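Local structure of gram-positive cocci surface proteins LPxTG domain-containing protein (Streptococcus pneumoniae, 3NZ3) at residues R49-N54 / V60-W65. The protein probably binds mucin at the bacterial cell surface through the mucin-binding domain described here, one part of a longer wall-anchored protein. Residues are numbered along the deposited sequence; the frame is centred on the assembly and turned at random.
Sequences RTKTEN and VTYGEW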
loop_
_atom_site.group_PDB
_atom_site.type_symbol
_atom_site.label_atom_id
_atom_site.label_comp_id
_atom_site.label_asym_id
_atom_site.label_seq_id
_atom_site.Cartn_x
_atom_site.Cartn_y
_atom_site.Cartn_z
ATOM N N ARG A 49 17.345 3.909 3.495
ATOM C CA ARG A 49 18.250 5.018 3.795
ATOM C C ARG A 49 19.617 4.475 4.199
ATOM O O ARG A 49 19.721 3.346 4.693
ATOM C CB ARG A 49 17.668 5.931 4.885
ATOM C CG ARG A 49 17.575 5.283 6.266
ATOM C CD ARG A 49 17.211 6.302 7.337
ATOM N NE ARG A 49 16.986 5.658 8.632
ATOM C CZ ARG A 49 16.688 6.301 9.760
ATOM N NH1 ARG A 49 16.575 7.623 9.769
ATOM N NH2 ARG A 49 16.504 5.619 10.884
ATOM N N THR A 50 20.663 5.268 3.966
ATOM C CA THR A 50 22.014 4.862 4.338
ATOM C C THR A 50 22.256 5.167 5.814
ATOM O O THR A 50 21.749 6.157 6.345
ATOM C CB THR A 50 23.084 5.538 3.446
ATOM O OG1 THR A 50 22.706 5.390 2.079
ATOM C CG2 THR A 50 24.436 4.879 3.627
ATOM N N LYS A 51 22.996 4.281 6.472
ATOM C CA LYS A 51 23.397 4.448 7.862
ATOM C C LYS A 51 24.918 4.449 7.879
ATOM O O LYS A 51 25.551 3.540 7.340
ATOM C CB LYS A 51 22.869 3.303 8.727
ATOM C CG LYS A 51 23.266 3.385 10.213
ATOM C CD LYS A 51 23.127 2.027 10.892
ATOM C CE LYS A 51 23.324 2.123 12.403
ATOM N NZ LYS A 51 22.946 0.845 13.066
ATOM N N THR A 52 25.496 5.483 8.480
ATOM C CA THR A 52 26.948 5.604 8.589
ATOM C C THR A 52 27.295 5.674 10.067
ATOM O O THR A 52 26.725 6.478 10.808
ATOM C CB THR A 52 27.471 6.855 7.848
ATOM O OG1 THR A 52 27.007 6.833 6.493
ATOM C CG2 THR A 52 28.994 6.896 7.836
ATOM N N GLU A 53 28.204 4.806 10.498
ATOM C CA GLU A 53 28.644 4.805 11.882
ATOM C C GLU A 53 30.158 4.927 11.964
ATOM O O GLU A 53 30.892 4.159 11.335
ATOM C CB GLU A 53 28.176 3.541 12.612
ATOM C CG GLU A 53 28.523 3.529 14.109
ATOM C CD GLU A 53 28.126 2.243 14.817
ATOM O OE1 GLU A 53 27.514 1.358 14.180
ATOM O OE2 GLU A 53 28.426 2.119 16.025
ATOM N N ASN A 54 30.615 5.912 12.731
ATOM C CA ASN A 54 32.007 5.969 13.147
ATOM C C ASN A 54 32.151 4.981 14.307
ATOM O O ASN A 54 31.538 5.158 15.358
ATOM C CB ASN A 54 32.375 7.400 13.556
ATOM C CG ASN A 54 33.862 7.576 13.827
ATOM O OD1 ASN A 54 34.484 6.775 14.524
ATOM N ND2 ASN A 54 34.432 8.642 13.285
ATOM N N VAL A 60 26.500 7.952 14.830
ATOM C CA VAL A 60 25.713 7.396 13.728
ATOM C C VAL A 60 24.982 8.515 12.986
ATOM O O VAL A 60 24.285 9.322 13.604
ATOM C CB VAL A 60 24.689 6.336 14.226
ATOM C CG1 VAL A 60 23.779 5.864 13.089
ATOM C CG2 VAL A 60 25.394 5.151 14.849
ATOM N N THR A 61 25.161 8.575 11.666
ATOM C CA THR A 61 24.414 9.523 10.841
ATOM C C THR A 61 23.567 8.782 9.800
ATOM O O THR A 61 24.000 7.767 9.244
ATOM C CB THR A 61 25.316 10.596 10.163
ATOM O OG1 THR A 61 26.180 9.981 9.197
ATOM C CG2 THR A 61 26.165 11.340 11.198
ATOM N N TYR A 62 22.360 9.291 9.566
ATOM C CA TYR A 62 21.419 8.691 8.620
ATOM C C TYR A 62 21.156 9.602 7.434
ATOM O O TYR A 62 21.004 10.816 7.588
ATOM C CB TYR A 62 20.086 8.398 9.305
ATOM C CG TYR A 62 20.122 7.262 10.288
ATOM C CD1 TYR A 62 20.091 5.940 9.851
ATOM C CD2 TYR A 62 20.173 7.503 11.663
ATOM C CE1 TYR A 62 20.122 4.886 10.755
ATOM C CE2 TYR A 62 20.201 6.448 12.578
ATOM C CZ TYR A 62 20.175 5.146 12.112
ATOM O OH TYR A 62 20.199 4.090 13.000
ATOM N N GLY A 63 21.075 9.007 6.250
ATOM C CA GLY A 63 20.689 9.749 5.062
ATOM C C GLY A 63 19.176 9.857 4.975
ATOM O O GLY A 63 18.454 9.322 5.816
ATOM N N GLU A 64 18.697 10.542 3.944
ATOM C CA GLU A 64 17.265 10.648 3.692
ATOM C C GLU A 64 16.723 9.307 3.189
ATOM O O GLU A 64 17.453 8.536 2.565
ATOM C CB GLU A 64 16.984 11.741 2.656
ATOM C CG GLU A 64 17.343 13.154 3.106
ATOM C CD GLU A 64 16.618 13.561 4.374
ATOM O OE1 GLU A 64 15.387 13.396 4.445
ATOM O OE2 GLU A 64 17.285 14.035 5.310
ATOM N N TRP A 65 15.449 9.044 3.460
ATOM C CA TRP A 65 14.763 7.867 2.925
ATOM C C TRP A 65 14.371 8.084 1.463
ATOM O O TRP A 65 14.098 9.213 1.042
ATOM C CB TRP A 65 13.476 7.593 3.700
ATOM C CG TRP A 65 13.627 7.091 5.094
ATOM C CD1 TRP A 65 13.619 7.841 6.249
ATOM C CD2 TRP A 65 13.732 5.723 5.503
ATOM N NE1 TRP A 65 13.739 7.015 7.341
ATOM C CE2 TRP A 65 13.809 5.713 6.913
ATOM C CE3 TRP A 65 13.785 4.498 4.811
ATOM C CZ2 TRP A 65 13.942 4.524 7.651
ATOM C CZ3 TRP A 65 13.912 3.322 5.541
ATOM C CH2 TRP A 65 13.996 3.345 6.950
HETATM O O HOH W 1 16.881 9.655 7.852
HETATM O O HOH W 2 20.131 7.820 2.666
HETATM O O HOH W 3 24.552 8.060 6.127
#
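The guanidinium of R49 lies flat on the Y62 ring, planes 15° apart, in a cation-pi stack with R49 CZ 3.8 Å from the centroid of the Y62 ring. On the opposite face W65 comes nearest at the NE end, its CZ2 3.4 Å from R49 NE. The indole lies mainly against R49 CD, which meets the W65 five-membered ring over its face in a CH-pi contact. At the guanidinium edge, in plane, a water links R49 NH1 to G63 O. R49 NH2 forms a salt bridge with E18 of strand 14-30, which probably helps fix the rotation of the group. CG of R49 sits between the backbone N and the carbonyl carbon (chi1 68°), and the chain then runs extended to NE between the rings.

The segments belong to an antiparallel beta hairpin, strands 39-53 and 60-62, at the edge of the mixed sheet of this elongated mucin-binding domain. T52 and T61 form a hydrogen-bonded pair: T52 N to T61 O and T61 N to T52 O are both 2.8 Å. G63 N continues the pairing to T50 O at 2.9 Å. A second water bridges T50 N and E64 O.

On the face of Y62 and V60, K51 lies alongside the tyrosine, K51 CG 3.5 Å from Y62 CE1. Further along, E53 CG packs on V60 CG2 at 3.6 Å.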